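Local structure of complement factor H (Mus musculus, 2YBY) at residues 43-47 with 48-52; 85-88 with 89-92; 102-105 with 106-109. The protein regulates complement in innate immunity, restraining its activation on host surfaces as factor H proteins do, through a string of sushi domains of which two are present here. The protein carries 1 engineered substitution. One frame throughout, in Å; residues are numbered along the deposited sequence.

Contact 1. Residues 43-47 with 48-52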
loop_
_atom_site.group_PDB
_atom_site.type_symbol
_atom_site.label_atom_id
_atom_site.label_comp_id
_atom_site.label_asym_id
_atom_site.label_seq_id
_atom_site.Cartn_x
_atom_site.Cartn_y
_atom_site.Cartn_z
ATOM N N PRO A 43 0.651 2.364 2.837
ATOM C CA PRO A 43 1.612 3.208 2.128
ATOM C C PRO A 43 2.350 2.321 1.081
ATOM O O PRO A 43 2.457 1.094 1.250
ATOM C CB PRO A 43 2.609 3.610 3.235
ATOM C CG PRO A 43 1.857 3.427 4.518
ATOM C CD PRO A 43 1.033 2.214 4.255
ATOM N N PRO A 44 2.865 2.929 -0.004
ATOM C CA PRO A 44 3.568 2.130 -1.025
ATOM C C PRO A 44 4.744 1.310 -0.514
ATOM O O PRO A 44 5.136 0.342 -1.154
ATOM C CB PRO A 44 3.965 3.146 -2.091
ATOM C CG PRO A 44 3.302 4.419 -1.753
ATOM C CD PRO A 44 2.784 4.356 -0.355
ATOM N N SER A 45 5.327 1.688 0.618
ATOM C CA SER A 45 6.447 0.949 1.210
ATOM C C SER A 45 6.011 -0.399 1.812
ATOM O O SER A 45 6.861 -1.198 2.158
ATOM C CB SER A 45 7.067 1.763 2.327
ATOM O OG SER A 45 6.112 1.936 3.361
ATOM N N GLY A 46 4.712 -0.576 2.078
ATOM C CA GLY A 46 4.178 -1.790 2.672
ATOM C C GLY A 46 4.291 -1.854 4.183
ATOM O O GLY A 46 3.907 -2.859 4.791
ATOM N N TYR A 47 4.791 -0.786 4.827
ATOM C CA TYR A 47 4.834 -0.719 6.276
ATOM C C TYR A 47 3.490 -0.255 6.826
ATOM O O TYR A 47 2.613 0.180 6.056
ATOM C CB TYR A 47 6.003 0.173 6.733
ATOM C CG TYR A 47 7.319 -0.517 6.497
ATOM C CD1 TYR A 47 7.687 -1.617 7.254
ATOM C CD2 TYR A 47 8.122 -0.169 5.429
ATOM C CE1 TYR A 47 8.869 -2.293 7.009
ATOM C CE2 TYR A 47 9.293 -0.863 5.145
ATOM C CZ TYR A 47 9.667 -1.919 5.952
ATOM O OH TYR A 47 10.833 -2.592 5.744
ATOM N N SER A 48 3.300 -0.367 8.129
ATOM C CA SER A 48 2.005 -0.060 8.766
ATOM C C SER A 48 1.695 1.430 8.813
ATOM O O SER A 48 0.563 1.822 9.088
ATOM C CB SER A 48 1.926 -0.662 10.168
ATOM O OG SER A 48 2.847 -0.082 11.070
ATOM N N TRP A 49 2.709 2.248 8.573
ATOM C CA TRP A 49 2.603 3.698 8.535
ATOM C C TRP A 49 3.776 4.201 7.732
ATOM O O TRP A 49 4.730 3.450 7.487
ATOM C CB TRP A 49 2.616 4.292 9.957
ATOM C CG TRP A 49 3.926 4.134 10.647
ATOM C CD1 TRP A 49 4.390 3.014 11.270
ATOM C CD2 TRP A 49 4.979 5.099 10.711
ATOM N NE1 TRP A 49 5.683 3.207 11.690
ATOM C CE2 TRP A 49 6.059 4.497 11.393
ATOM C CE3 TRP A 49 5.130 6.403 10.220
ATOM C CZ2 TRP A 49 7.288 5.140 11.547
ATOM C CZ3 TRP A 49 6.331 7.059 10.419
ATOM C CH2 TRP A 49 7.391 6.436 11.100
ATOM N N ASP A 50 3.758 5.488 7.322
ATOM C CA ASP A 50 4.932 6.058 6.628
ATOM C C ASP A 50 4.868 7.583 6.730
ATOM O O ASP A 50 3.982 8.104 7.431
ATOM C CB ASP A 50 5.090 5.558 5.174
ATOM C CG ASP A 50 6.526 5.413 4.701
ATOM O OD1 ASP A 50 7.383 6.246 5.115
ATOM O OD2 ASP A 50 6.823 4.425 3.973
ATOM N N TYR A 51 5.850 8.284 6.109
ATOM C CA TYR A 51 5.905 9.737 6.114
ATOM C C TYR A 51 5.370 10.332 4.808
ATOM O O TYR A 51 5.659 9.828 3.730
ATOM C CB TYR A 51 7.327 10.237 6.298
ATOM C CG TYR A 51 7.869 10.056 7.688
ATOM C CD1 TYR A 51 7.328 10.747 8.764
ATOM C CD2 TYR A 51 8.901 9.164 7.940
ATOM C CE1 TYR A 51 7.836 10.593 10.056
ATOM C CE2 TYR A 51 9.434 9.018 9.213
ATOM C CZ TYR A 51 8.844 9.667 10.286
ATOM O OH TYR A 51 9.365 9.562 11.551
ATOM N N LEU A 52 4.589 11.397 4.939
ATOM C CA LEU A 52 4.128 12.220 3.821
ATOM C C LEU A 52 5.102 13.388 3.834
ATOM O O LEU A 52 5.276 14.013 4.883
ATOM C CB LEU A 52 2.702 12.704 4.034
ATOM C CG LEU A 52 2.039 13.202 2.736
ATOM C CD1 LEU A 52 1.682 12.065 1.809
ATOM C CD2 LEU A 52 0.842 14.051 3.031
HETATM O O HOH W 1 5.555 4.672 1.426
#
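Asp50 OD2 is gripped twice from the turn that precedes its strand: by the hydroxyl Ser45 OG, which donates to it at 2.7 Å, and by a water 2.9 Å from the same oxygen. That water also accepts from Ser45 N at 3.1 Å, so backbone and side chain of one serine both reach one carboxylate oxygen. The hydroxyl meets OD2 on its anti side, 17° out of the carboxylate plane. With chi1 at 64°, Ser45 OG sits between its own N and carbonyl carbon, where Tyr47 N can also donate to it, weakly, over 3.4 Å. The other oxygen, Asp50 OD1, takes Tyr51 N on its anti lone pair at 2.7 Å. At the base of the side chain, Asp50 CB lies against the Pro43 ring, CB to CB 3.7 Å. Pro43 opens a type I beta turn closed by Gly46 N to Pro43 O, and its ring is backed by Tyr35 and Cys37 of the neighbouring strand 32-37. The hydroxyl and the water, both on OD2, join the 43-46 turn to Asp50, while the bond from Tyr51 N to OD1 fixes the rotation of the carboxylate; these donors would tend to stabilise its charged form.

Contact 2. Residues 85-88 with 89-92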
loop_
_atom_site.group_PDB
_atom_site.type_symbol
_atom_site.label_atom_id
_atom_site.label_comp_id
_atom_site.label_asym_id
_atom_site.label_seq_id
_atom_site.Cartn_x
_atom_site.Cartn_y
_atom_site.Cartn_z
ATOM N N VAL A 85 3.187 -8.475 3.331
ATOM C CA VAL A 85 2.440 -7.410 2.722
ATOM C C VAL A 85 2.928 -7.091 1.317
ATOM O O VAL A 85 4.122 -6.829 1.101
ATOM C CB VAL A 85 2.466 -6.130 3.593
ATOM C CG1 VAL A 85 1.895 -4.939 2.844
ATOM C CG2 VAL A 85 1.698 -6.356 4.895
ATOM N N TYR A 86 1.980 -7.018 0.379
ATOM C CA TYR A 86 2.213 -6.486 -0.944
ATOM C C TYR A 86 1.305 -5.305 -1.152
ATOM O O TYR A 86 0.278 -5.194 -0.466
ATOM C CB TYR A 86 2.013 -7.533 -2.026
ATOM C CG TYR A 86 3.091 -8.579 -1.986
ATOM C CD1 TYR A 86 3.016 -9.648 -1.104
ATOM C CD2 TYR A 86 4.149 -8.547 -2.883
ATOM C CE1 TYR A 86 4.005 -10.628 -1.070
ATOM C CE2 TYR A 86 5.137 -9.522 -2.866
ATOM C CZ TYR A 86 5.052 -10.576 -1.971
ATOM O OH TYR A 86 6.022 -11.565 -1.958
ATOM N N VAL A 87 1.675 -4.412 -2.071
ATOM C CA VAL A 87 0.899 -3.229 -2.400
ATOM C C VAL A 87 0.574 -3.195 -3.857
ATOM O O VAL A 87 1.164 -3.915 -4.665
ATOM C CB VAL A 87 1.566 -1.915 -1.927
ATOM C CG1 VAL A 87 1.980 -2.002 -0.456
ATOM C CG2 VAL A 87 2.753 -1.547 -2.813
ATOM N N GLN A 88 -0.389 -2.359 -4.197
ATOM C CA GLN A 88 -0.915 -2.203 -5.532
ATOM C C GLN A 88 0.185 -2.078 -6.589
ATOM O O GLN A 88 1.099 -1.247 -6.463
ATOM C CB GLN A 88 -1.832 -0.992 -5.558
ATOM C CG GLN A 88 -2.786 -0.972 -6.716
ATOM C CD GLN A 88 -3.873 0.056 -6.506
ATOM O OE1 GLN A 88 -4.170 0.505 -5.375
ATOM N NE2 GLN A 88 -4.524 0.420 -7.585
ATOM N N GLY A 89 0.134 -2.965 -7.572
ATOM C CA GLY A 89 1.119 -2.984 -8.651
ATOM C C GLY A 89 2.175 -4.067 -8.509
ATOM O O GLY A 89 2.869 -4.367 -9.490
ATOM N N GLN A 90 2.338 -4.630 -7.283
ATOM C CA GLN A 90 3.316 -5.692 -7.047
ATOM C C GLN A 90 2.732 -7.054 -7.425
ATOM O O GLN A 90 1.519 -7.240 -7.466
ATOM C CB GLN A 90 3.789 -5.721 -5.583
ATOM C CG GLN A 90 4.568 -4.457 -5.195
ATOM C CD GLN A 90 4.963 -4.388 -3.757
ATOM O OE1 GLN A 90 4.360 -4.995 -2.891
ATOM N NE2 GLN A 90 5.974 -3.605 -3.453
ATOM N N SER A 91 3.619 -7.980 -7.775
ATOM C CA SER A 91 3.240 -9.338 -8.148
ATOM C C SER A 91 4.227 -10.346 -7.600
ATOM O O SER A 91 5.358 -10.010 -7.216
ATOM C CB SER A 91 3.089 -9.486 -9.662
ATOM O OG SER A 91 4.285 -9.214 -10.359
ATOM N N LEU A 92 3.763 -11.586 -7.482
ATOM C CA LEU A 92 4.625 -12.695 -7.068
ATOM C C LEU A 92 4.195 -13.968 -7.774
ATOM O O LEU A 92 3.105 -14.020 -8.342
ATOM C CB LEU A 92 4.722 -12.897 -5.542
ATOM C CG LEU A 92 3.575 -13.602 -4.839
ATOM C CD1 LEU A 92 4.010 -14.169 -3.490
ATOM C CD2 LEU A 92 2.430 -12.667 -4.631
HETATM O O HOH W 2 6.029 -6.422 -0.865
#
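Gln90 folds its side chain back over the preceding strand and puts OE1 2.9 Å from Val87 N, while Gln90 N returns a bond of 3.0 Å to Val87 O. The second closes the type II beta turn Val87-Gln90; the first comes from above the plane of the side-chain amide, 50° out of it. With chi1 at -65° the chain leaves beside its own backbone N, then runs extended to carry OE1 back to the strand. Packing is tight here: Gln90 CD lies 3.7 Å from Val87 CG2, and OE1 3.3 Å from Tyr86 CA, with the amide turned nearly perpendicular to the tyrosine ring. Gln90 CB meets the edge of that ring. Leu92 CD1 is equally close, 3.6 Å from Tyr86 OH; the two side chains cross at about a right angle, and both also touch Phe71.

The same Gln90 OE1 takes a second donor, a water that also donates to Val85 O and forms the wet flank of the contact, over one face of the Tyr86 ring near its rim. The approach to the opposite face is loose, Leu92 CD2 standing 4.3 Å above the ring plane of Tyr86 and offset to the rim. Gln88 points away, its OE1 held by Arg67 N. Gly89, with phi at 102°, takes the third position of the turn, as is usual for type II. This is a beta turn reinforced by a side-chain-to-backbone bond, joining strand 84-87, at the edge of a sheet with 41-42 and 66-71 that spans the two repeats, to strand 91-93, at the edge of the 91-93/108-112/115-117 sheet of the second sushi repeat.

Contact 3. Residues 102-105 with 106-109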
loop_
_atom_site.group_PDB
_atom_site.type_symbol
_atom_site.label_atom_id
_atom_site.label_comp_id
_atom_site.label_asym_id
_atom_site.label_seq_id
_atom_site.Cartn_x
_atom_site.Cartn_y
_atom_site.Cartn_z
ATOM N N LEU A 102 -3.138 -21.415 -11.407
ATOM C CA LEU A 102 -3.918 -20.187 -11.302
ATOM C C LEU A 102 -4.569 -19.823 -12.651
ATOM O O LEU A 102 -5.243 -18.790 -12.734
ATOM C CB LEU A 102 -3.030 -19.018 -10.849
ATOM C CG LEU A 102 -2.401 -19.095 -9.472
ATOM C CD1 LEU A 102 -1.736 -17.757 -9.129
ATOM C CD2 LEU A 102 -3.423 -19.369 -8.360
ATOM N N GLN A 103 -4.351 -20.640 -13.722
ATOM C CA GLN A 103 -4.943 -20.458 -15.049
ATOM C C GLN A 103 -4.527 -19.169 -15.757
ATOM O O GLN A 103 -5.351 -18.531 -16.422
ATOM C CB GLN A 103 -6.480 -20.511 -14.973
ATOM C CG GLN A 103 -7.034 -21.700 -14.214
ATOM C CD GLN A 103 -6.998 -22.980 -15.019
ATOM O OE1 GLN A 103 -7.138 -22.982 -16.260
ATOM N NE2 GLN A 103 -6.859 -24.095 -14.335
ATOM N N ASN A 104 -3.265 -18.780 -15.631
ATOM C CA ASN A 104 -2.791 -17.584 -16.316
ATOM C C ASN A 104 -1.379 -17.753 -16.868
ATOM O O ASN A 104 -0.659 -16.763 -17.046
ATOM C CB ASN A 104 -2.926 -16.361 -15.410
ATOM C CG ASN A 104 -2.117 -16.482 -14.137
ATOM O OD1 ASN A 104 -1.467 -17.498 -13.877
ATOM N ND2 ASN A 104 -2.131 -15.441 -13.333
ATOM N N GLY A 105 -1.005 -19.010 -17.123
ATOM C CA GLY A 105 0.271 -19.406 -17.702
ATOM C C GLY A 105 1.408 -19.495 -16.714
ATOM O O GLY A 105 1.994 -20.566 -16.523
ATOM N N GLN A 106 1.723 -18.369 -16.069
ATOM C CA GLN A 106 2.857 -18.279 -15.165
ATOM C C GLN A 106 2.532 -18.421 -13.683
ATOM O O GLN A 106 3.454 -18.355 -12.880
ATOM C CB GLN A 106 3.582 -16.946 -15.423
ATOM C CG GLN A 106 4.212 -16.831 -16.814
ATOM C CD GLN A 106 5.256 -17.900 -17.064
ATOM O OE1 GLN A 106 6.019 -18.275 -16.169
ATOM N NE2 GLN A 106 5.305 -18.442 -18.270
ATOM N N ASP A 107 1.273 -18.659 -13.295
ATOM C CA ASP A 107 0.919 -18.756 -11.880
ATOM C C ASP A 107 1.367 -17.522 -11.086
ATOM O O ASP A 107 1.803 -17.643 -9.929
ATOM C CB ASP A 107 1.420 -20.038 -11.230
ATOM C CG ASP A 107 0.716 -21.275 -11.740
ATOM O OD1 ASP A 107 -0.423 -21.138 -12.272
ATOM O OD2 ASP A 107 1.270 -22.382 -11.565
ATOM N N THR A 108 1.226 -16.346 -11.694
ATOM C CA THR A 108 1.547 -15.098 -11.000
ATOM C C THR A 108 0.255 -14.447 -10.539
ATOM O O THR A 108 -0.800 -14.643 -11.147
ATOM C CB THR A 108 2.378 -14.180 -11.864
ATOM O OG1 THR A 108 1.656 -13.926 -13.051
ATOM C CG2 THR A 108 3.728 -14.765 -12.186
ATOM N N MET A 109 0.331 -13.752 -9.410
ATOM C CA MET A 109 -0.799 -13.013 -8.834
ATOM C C MET A 109 -0.321 -11.582 -8.774
ATOM O O MET A 109 0.828 -11.371 -8.368
ATOM C CB MET A 109 -1.030 -13.391 -7.367
ATOM C CG MET A 109 -2.035 -14.358 -7.136
ATOM S SD MET A 109 -2.468 -14.629 -5.442
ATOM C CE MET A 109 -1.000 -14.702 -4.533
HETATM O O HOH W 3 -1.281 -20.947 -14.876
#
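The backbone from Leu102 to Asp107 loops back on itself, bringing the CA atoms of these two residues within 5.1 Å of each other before the chain enters strand 108-112. Gln103, Gly105 and Asp107 all have positive phi, which bends the path sharply. Across the mouth of the loop, Leu102 N points almost straight at Asp107 OD1, 2.9 Å away with an N-H...O angle of 175°, though it meets the oxygen from above the carboxylate plane. The same oxygen takes a second donor, a water at 2.7 Å that in turn accepts from Asn104 N. Asp107 OD1 is therefore linked directly to Leu102 and, through the water, to Asn104.

Asn104 works from inside the bend. A chi1 of 61° folds its amide in over its own backbone, toward Thr108. There ND2 donates to Thr108 O at 2.7 Å, with the acceptor close to the amide plane and the donor in the carbonyl plane of Thr108. The other end of the amide, OD1, accepts a weak bond from Asp107 N, so one side chain uses both its donor and its acceptor on successive residues. Another weak bond, Gln106 N to Asn104 O, makes a classic gamma turn centred on Gly105.

The apolar contact is Leu102 CD1 to Met109 CG, 4.0 Å, and Met109 also packs on Val94 and Pro120. The leucine lies against backbone as well, its CD1 3.6 Å from Asp107 O. Gln106 O receives Lys93 NZ from the adjoining strand. The shape of the loop is thus held by Asp107 OD1, with Leu102 N and a water as donors, and by the Asn104 amide, which uses both its ends; the two donors probably stabilise the negative charge of the carboxylate.

How the contacts relate
The three contacts run in series along the chain, contact 1 in the first sushi domain and contacts 2 and 3 in the second. Contacts 1 and 2, with centres 14 Å apart, meet where the domains adjoin: Val87 CG2 packs at 3.5 Å against Pro44 O, and Val85 CG1 at the same distance against Gly46 O. The centres of contacts 2 and 3 are 15 Å apart; strand 91-93 of contact 2 and strand 108-112 of contact 3 are neighbours in one antiparallel sheet, in which Met109 N probably donates to Leu92 O at 3.0 Å. Contacts 1 and 3 do not touch; their nearest atoms are about 14 Å apart. A bound 1,2-ethanediol, probably from the crystallisation liquor, lies about 4 Å from the Leu92 side chain of contact 2.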